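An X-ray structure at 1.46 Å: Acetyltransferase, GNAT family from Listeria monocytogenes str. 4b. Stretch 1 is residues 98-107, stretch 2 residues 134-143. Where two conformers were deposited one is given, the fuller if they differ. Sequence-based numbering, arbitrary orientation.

Stretch 1 (98-107) LAIDKAYYLH
Stretch 2, residues 134-143: EMSVPFIRLD

The strand through Y104-L106 runs parallel to that of F139-D143, their N-to-C directions 34° apart, with Y104 opposite I140 (CA-CA 4.9 Å) and Y105 opposite R141. The ladder runs Y104 N to F139 O (3.1 Å), R141 N to Y104 O (2.8 Å) and L106 N to R141 O (2.9 Å). A water bridges the two strands, donating to L106 O (2.8 Å) and accepting from D143 N (3.0 Å).

R141 shares a sheet face with A103, Y105 and F139. With chi1 m (-69°) and chi2-chi4 within 13° of 180°, its side chain is extended, R141 CD passing 3.8 Å from A103 CB, and reaches the type I turn L98-D101. There R141 NH1 donates to L98 O (2.9 Å), which also accepts D101 N (3.1 Å), and to Y105 OH (3.0 Å); R141 NH2 forms a salt bridge with D101 OD2 (2.9 Å). All three acceptors lie near the guanidinium plane. Y105 (chi1 -66°, chi2 79°) and D101 (m, chi2 -22°) direct OH and OD2, respectively, to this group.

On the other face, Y104 (m, chi2 -11°) extends back along stretch 2: V137 (t) puts CG1 over one ring face and CG2 3.6 Å from Y104 CE1, while Y104 OH lies 3.4 Å from CB of selenomethionine M135. I140 (m, m) brings CD1 to 3.7 Å from Y104 CB and CG2 to 3.4 Å from CG of L106 (m, t).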

ATOM      1  N   LEU A  98       9.817   1.270 -17.948  1.00 28.47           N
ATOM      2  CA  LEU A  98       9.262   2.304 -17.118  1.00 27.64           C
ATOM      3  C   LEU A  98       9.931   2.361 -15.756  1.00 26.46           C
ATOM      4  O   LEU A  98       9.779   3.343 -15.072  1.00 24.42           O
ATOM      5  CB  LEU A  98       7.754   2.120 -16.977  1.00 28.26           C
ATOM      6  CG  LEU A  98       6.864   2.231 -18.222  1.00 31.05           C
ATOM      7  CD1 LEU A  98       5.394   2.304 -17.799  1.00 33.47           C
ATOM      8  CD2 LEU A  98       7.264   3.422 -19.025  1.00 34.73           C
ATOM      9  N   ALA A  99      10.732   1.355 -15.390  1.00 23.76           N
ATOM     10  CA  ALA A  99      11.315   1.307 -14.046  1.00 23.32           C
ATOM     11  C   ALA A  99      12.305   2.455 -13.781  1.00 25.12           C
ATOM     12  O   ALA A  99      12.631   2.755 -12.622  1.00 25.25           O
ATOM     13  CB  ALA A  99      11.969  -0.077 -13.776  1.00 24.67           C
ATOM     14  N   ILE A 100      12.766   3.091 -14.848  1.00 29.22           N
ATOM     15  CA  ILE A 100      13.732   4.200 -14.726  1.00 28.77           C
ATOM     16  C   ILE A 100      13.067   5.526 -14.322  1.00 30.84           C
ATOM     17  O   ILE A 100      13.765   6.408 -13.838  1.00 29.47           O
ATOM     18  CB  ILE A 100      14.559   4.435 -16.057  1.00 30.51           C
ATOM     19  CG2 ILE A 100      13.613   4.761 -17.207  1.00 30.56           C
ATOM     20  N   ASP A 101      11.737   5.647 -14.499  1.00 28.38           N
ATOM     21  CA  ASP A 101      10.969   6.802 -13.984  1.00 28.21           C
ATOM     22  C   ASP A 101      10.973   6.775 -12.481  1.00 29.26           C
ATOM     23  O   ASP A 101      10.961   5.712 -11.853  1.00 32.94           O
ATOM     24  CB  ASP A 101       9.512   6.786 -14.418  1.00 29.95           C
ATOM     25  CG  ASP A 101       9.351   6.582 -15.882  1.00 35.21           C
ATOM     26  OD1 ASP A 101      10.335   6.880 -16.597  1.00 44.82           O
ATOM     27  OD2 ASP A 101       8.260   6.104 -16.311  1.00 33.06           O
ATOM     28  N   LYS A 102      11.006   7.940 -11.879  1.00 23.04           N
ATOM     29  CA  LYS A 102      10.870   8.012 -10.456  1.00 22.23           C
ATOM     30  C   LYS A 102       9.409   7.735 -10.148  1.00 23.43           C
ATOM     31  O   LYS A 102       8.506   8.254 -10.785  1.00 20.26           O
ATOM     32  CB  LYS A 102      11.229   9.386  -9.930  1.00 22.32           C
ATOM     33  CG  LYS A 102      12.617   9.878 -10.367  1.00 30.05           C
ATOM     34  CD  LYS A 102      13.698   8.905  -9.978  1.00 37.83           C
ATOM     35  CE  LYS A 102      15.086   9.480 -10.298  1.00 37.82           C
ATOM     36  NZ  LYS A 102      16.101   8.500  -9.846  1.00 53.16           N
ATOM     37  N   ALA A 103       9.191   6.915  -9.137  1.00 18.88           N
ATOM     38  CA  ALA A 103       7.856   6.520  -8.749  1.00 16.87           C
ATOM     39  C   ALA A 103       7.938   5.910  -7.368  1.00 19.22           C
ATOM     40  O   ALA A 103       8.975   5.424  -6.982  1.00 18.85           O
ATOM     41  CB  ALA A 103       7.273   5.500  -9.727  1.00 15.24           C
ATOM     42  N   TYR A 104       6.827   5.969  -6.649  1.00 16.83           N
ATOM     43  CA  TYR A 104       6.599   5.201  -5.455  1.00 15.52           C
ATOM     44  C   TYR A 104       5.741   3.998  -5.800  1.00 16.99           C
ATOM     45  O   TYR A 104       4.851   4.071  -6.678  1.00 18.48           O
ATOM     46  CB  TYR A 104       5.832   6.015  -4.450  1.00 18.12           C
ATOM     47  CG  TYR A 104       6.572   7.218  -3.859  1.00 17.12           C
ATOM     48  CD1 TYR A 104       7.951   7.428  -4.057  1.00 17.34           C
ATOM     49  CD2 TYR A 104       5.872   8.135  -3.054  1.00 19.65           C
ATOM     50  CE1 TYR A 104       8.615   8.495  -3.429  1.00 18.09           C
ATOM     51  CE2 TYR A 104       6.526   9.209  -2.484  1.00 21.57           C
ATOM     52  CZ  TYR A 104       7.863   9.366  -2.672  1.00 17.51           C
ATOM     53  OH  TYR A 104       8.506  10.452  -2.110  1.00 24.16           O
ATOM     54  N   TYR A 105       6.030   2.874  -5.145  1.00 16.29           N
ATOM     55  CA  TYR A 105       5.370   1.620  -5.397  1.00 16.62           C
ATOM     56  C   TYR A 105       4.636   1.219  -4.116  1.00 17.12           C
ATOM     57  O   TYR A 105       5.220   1.134  -3.057  1.00 17.04           O
ATOM     58  CB  TYR A 105       6.367   0.520  -5.817  1.00 15.59           C
ATOM     59  CG  TYR A 105       6.996   0.847  -7.146  1.00 15.22           C
ATOM     60  CD1 TYR A 105       8.029   1.754  -7.218  1.00 14.55           C
ATOM     61  CD2 TYR A 105       6.482   0.355  -8.337  1.00 13.90           C
ATOM     62  CE1 TYR A 105       8.577   2.151  -8.467  1.00 15.76           C
ATOM     63  CE2 TYR A 105       7.030   0.705  -9.571  1.00 15.93           C
ATOM     64  CZ  TYR A 105       8.060   1.594  -9.650  1.00 15.93           C
ATOM     65  OH  TYR A 105       8.585   1.963 -10.881  1.00 17.52           O
ATOM     66  N   LEU A 106       3.323   1.054  -4.202  0.50 16.69           N
ATOM     67  CA  LEU A 106       2.557   0.686  -3.033  0.50 16.37           C
ATOM     68  C   LEU A 106       2.518  -0.822  -2.918  0.50 16.07           C
ATOM     69  O   LEU A 106       1.774  -1.460  -3.697  0.50 17.04           O
ATOM     70  CB  LEU A 106       1.112   1.248  -3.131  0.50 18.48           C
ATOM     71  CG  LEU A 106       0.965   2.749  -3.360  0.50 17.44           C
ATOM     72  CD1 LEU A 106      -0.508   3.213  -3.204  0.50 20.77           C
ATOM     73  CD2 LEU A 106       1.882   3.542  -2.462  0.50 19.83           C
ATOM     74  N   HIS A 107       3.208  -1.380  -1.903  1.00 16.43           N
ATOM     75  CA  HIS A 107       3.311  -2.803  -1.685  1.00 18.45           C
ATOM     76  C   HIS A 107       2.229  -3.442  -0.866  1.00 20.91           C
ATOM     77  O   HIS A 107       1.812  -4.568  -1.183  1.00 21.30           O
ATOM     78  CB  HIS A 107       4.629  -3.132  -1.089  1.00 18.86           C
ATOM     79  CG  HIS A 107       5.748  -3.070  -2.084  1.00 22.96           C
ATOM     80  ND1 HIS A 107       6.834  -3.905  -2.014  1.00 21.65           N
ATOM     81  CD2 HIS A 107       5.940  -2.291  -3.182  1.00 20.65           C
ATOM     82  CE1 HIS A 107       7.628  -3.661  -3.037  1.00 20.43           C
ATOM     83  NE2 HIS A 107       7.123  -2.695  -3.767  1.00 21.23           N
ATOM     84  N   GLU A 134       4.596  16.252  -2.893  1.00 18.86           N
ATOM     85  CA  GLU A 134       5.531  17.050  -2.056  1.00 19.22           C
ATOM     86  C   GLU A 134       6.980  16.799  -2.467  1.00 20.91           C
ATOM     87  O   GLU A 134       7.818  17.729  -2.434  1.00 22.44           O
ATOM     88  CB  GLU A 134       5.306  16.656  -0.576  1.00 23.24           C
ATOM     89  CG  GLU A 134       6.158  17.328   0.501  1.00 26.57           C
HETATM   90  N   MSE A 135       7.266  15.573  -2.875  0.50 18.08           N
HETATM   91  CA  MSE A 135       8.603  15.158  -3.193  0.50 17.51           C
HETATM   92  C   MSE A 135       8.886  15.176  -4.680  0.50 17.94           C
HETATM   93  O   MSE A 135       9.917  14.645  -5.116  0.50 19.46           O
HETATM   94  CB  MSE A 135       8.844  13.779  -2.575  0.50 18.72           C
HETATM   95  CG  MSE A 135       8.604  13.736  -1.048  0.50 15.77           C
HETATM   96 SE   MSE A 135       9.655  15.026  -0.106  0.37 18.82          SE
HETATM   97  CE  MSE A 135       8.392  16.427   0.208  0.50 29.08           C
ATOM     98  N   SER A 136       7.976  15.752  -5.466  1.00 18.03           N
ATOM     99  CA  SER A 136       8.151  15.856  -6.912  1.00 18.93           C
ATOM    100  C   SER A 136       8.325  14.513  -7.644  1.00 18.91           C
ATOM    101  O   SER A 136       9.096  14.400  -8.585  1.00 18.84           O
ATOM    102  CB  SER A 136       9.325  16.804  -7.259  1.00 23.45           C
ATOM    103  OG  SER A 136       8.974  18.130  -6.918  1.00 28.59           O
ATOM    104  N   VAL A 137       7.621  13.484  -7.202  1.00 15.93           N
ATOM    105  CA  VAL A 137       7.673  12.181  -7.808  1.00 18.68           C
ATOM    106  C   VAL A 137       6.462  12.074  -8.744  1.00 14.93           C
ATOM    107  O   VAL A 137       5.362  12.408  -8.348  1.00 17.06           O
ATOM    108  CB  VAL A 137       7.639  11.092  -6.731  1.00 17.58           C
ATOM    109  CG1 VAL A 137       7.428   9.745  -7.329  1.00 18.82           C
ATOM    110  CG2 VAL A 137       8.935  11.105  -5.902  1.00 19.48           C
ATOM    111  N   PRO A 138       6.685  11.721  -9.999  1.00 16.33           N
ATOM    112  CA  PRO A 138       5.591  11.836 -10.982  1.00 16.50           C
ATOM    113  C   PRO A 138       4.498  10.750 -10.982  1.00 17.80           C
ATOM    114  O   PRO A 138       3.435  10.980 -11.548  1.00 16.64           O
ATOM    115  CB  PRO A 138       6.329  11.814 -12.328  1.00 17.78           C
ATOM    116  CG  PRO A 138       7.599  11.100 -12.056  1.00 21.92           C
ATOM    117  CD  PRO A 138       7.980  11.409 -10.651  1.00 17.73           C
ATOM    118  N   PHE A 139       4.758   9.584 -10.351  1.00 14.41           N
ATOM    119  CA  PHE A 139       3.827   8.471 -10.390  1.00 17.31           C
ATOM    120  C   PHE A 139       3.759   7.734  -9.055  1.00 16.48           C
ATOM    121  O   PHE A 139       4.772   7.600  -8.348  1.00 15.72           O
ATOM    122  CB  PHE A 139       4.251   7.414 -11.410  1.00 19.45           C
ATOM    123  CG  PHE A 139       4.437   7.924 -12.816  1.00 20.02           C
ATOM    124  CD1 PHE A 139       3.341   8.191 -13.611  1.00 25.48           C
ATOM    125  CD2 PHE A 139       5.704   8.111 -13.324  1.00 21.83           C
ATOM    126  CE1 PHE A 139       3.516   8.672 -14.923  1.00 25.59           C
ATOM    127  CE2 PHE A 139       5.878   8.563 -14.631  1.00 26.75           C
ATOM    128  CZ  PHE A 139       4.786   8.845 -15.407  1.00 24.05           C
ATOM    129  N   ILE A 140       2.569   7.229  -8.744  1.00 15.60           N
ATOM    130  CA  ILE A 140       2.387   6.165  -7.760  1.00 15.44           C
ATOM    131  C   ILE A 140       2.003   4.938  -8.599  1.00 17.30           C
ATOM    132  O   ILE A 140       1.157   5.040  -9.507  1.00 16.01           O
ATOM    133  CB  ILE A 140       1.216   6.409  -6.730  1.00 17.86           C
ATOM    134  CG1 ILE A 140       1.350   7.697  -5.925  1.00 31.14           C
ATOM    135  CG2 ILE A 140       1.040   5.195  -5.765  1.00 23.64           C
ATOM    136  CD1 ILE A 140       2.695   7.866  -5.221  1.00 27.82           C
ATOM    137  N   ARG A 141       2.610   3.798  -8.274  1.00 15.44           N
ATOM    138  CA  ARG A 141       2.463   2.554  -9.033  1.00 14.00           C
ATOM    139  C   ARG A 141       2.129   1.408  -8.138  1.00 15.23           C
ATOM    140  O   ARG A 141       2.494   1.387  -6.962  1.00 16.89           O
ATOM    141  CB  ARG A 141       3.726   2.243  -9.823  1.00 12.98           C
ATOM    142  CG  ARG A 141       3.908   3.259 -10.979  1.00 14.43           C
ATOM    143  CD  ARG A 141       5.214   3.031 -11.690  1.00 16.23           C
ATOM    144  NE  ARG A 141       5.285   3.819 -12.917  1.00 16.70           N
ATOM    145  CZ  ARG A 141       6.368   4.011 -13.612  1.00 17.97           C
ATOM    146  NH1 ARG A 141       7.526   3.548 -13.187  1.00 18.67           N
ATOM    147  NH2 ARG A 141       6.293   4.750 -14.719  1.00 18.82           N
ATOM    148  N   LEU A 142       1.414   0.463  -8.712  1.00 15.97           N
ATOM    149  CA  LEU A 142       1.175  -0.788  -8.001  1.00 18.81           C
ATOM    150  C   LEU A 142       0.830  -1.899  -9.003  1.00 17.65           C
ATOM    151  O   LEU A 142       0.628  -1.645 -10.174  1.00 17.35           O
ATOM    152  CB  LEU A 142       0.085  -0.634  -6.969  1.00 20.11           C
ATOM    153  CG  LEU A 142      -1.261  -0.230  -7.569  1.00 20.03           C
ATOM    154  CD1 LEU A 142      -2.065  -1.467  -8.045  1.00 22.25           C
ATOM    155  CD2 LEU A 142      -2.042   0.632  -6.606  1.00 24.01           C
ATOM    156  N   ASP A 143       0.888  -3.140  -8.517  1.00 18.12           N
ATOM    157  CA  ASP A 143       0.518  -4.305  -9.327  1.00 16.39           C
ATOM    158  C   ASP A 143      -0.602  -5.084  -8.623  1.00 18.34           C
ATOM    159  O   ASP A 143      -0.802  -4.959  -7.424  1.00 19.14           O
ATOM    160  CB  ASP A 143       1.759  -5.138  -9.618  1.00 18.42           C
ATOM    161  CG  ASP A 143       2.489  -5.649  -8.378  1.00 26.80           C
ATOM    162  OD1 ASP A 143       1.875  -6.345  -7.528  1.00 27.50           O
ATOM    163  OD2 ASP A 143       3.747  -5.448  -8.250  1.00 25.71           O
TER
HETATM  164  O   HOH W   1       2.090  -3.395  -5.734  1.00 24.68           O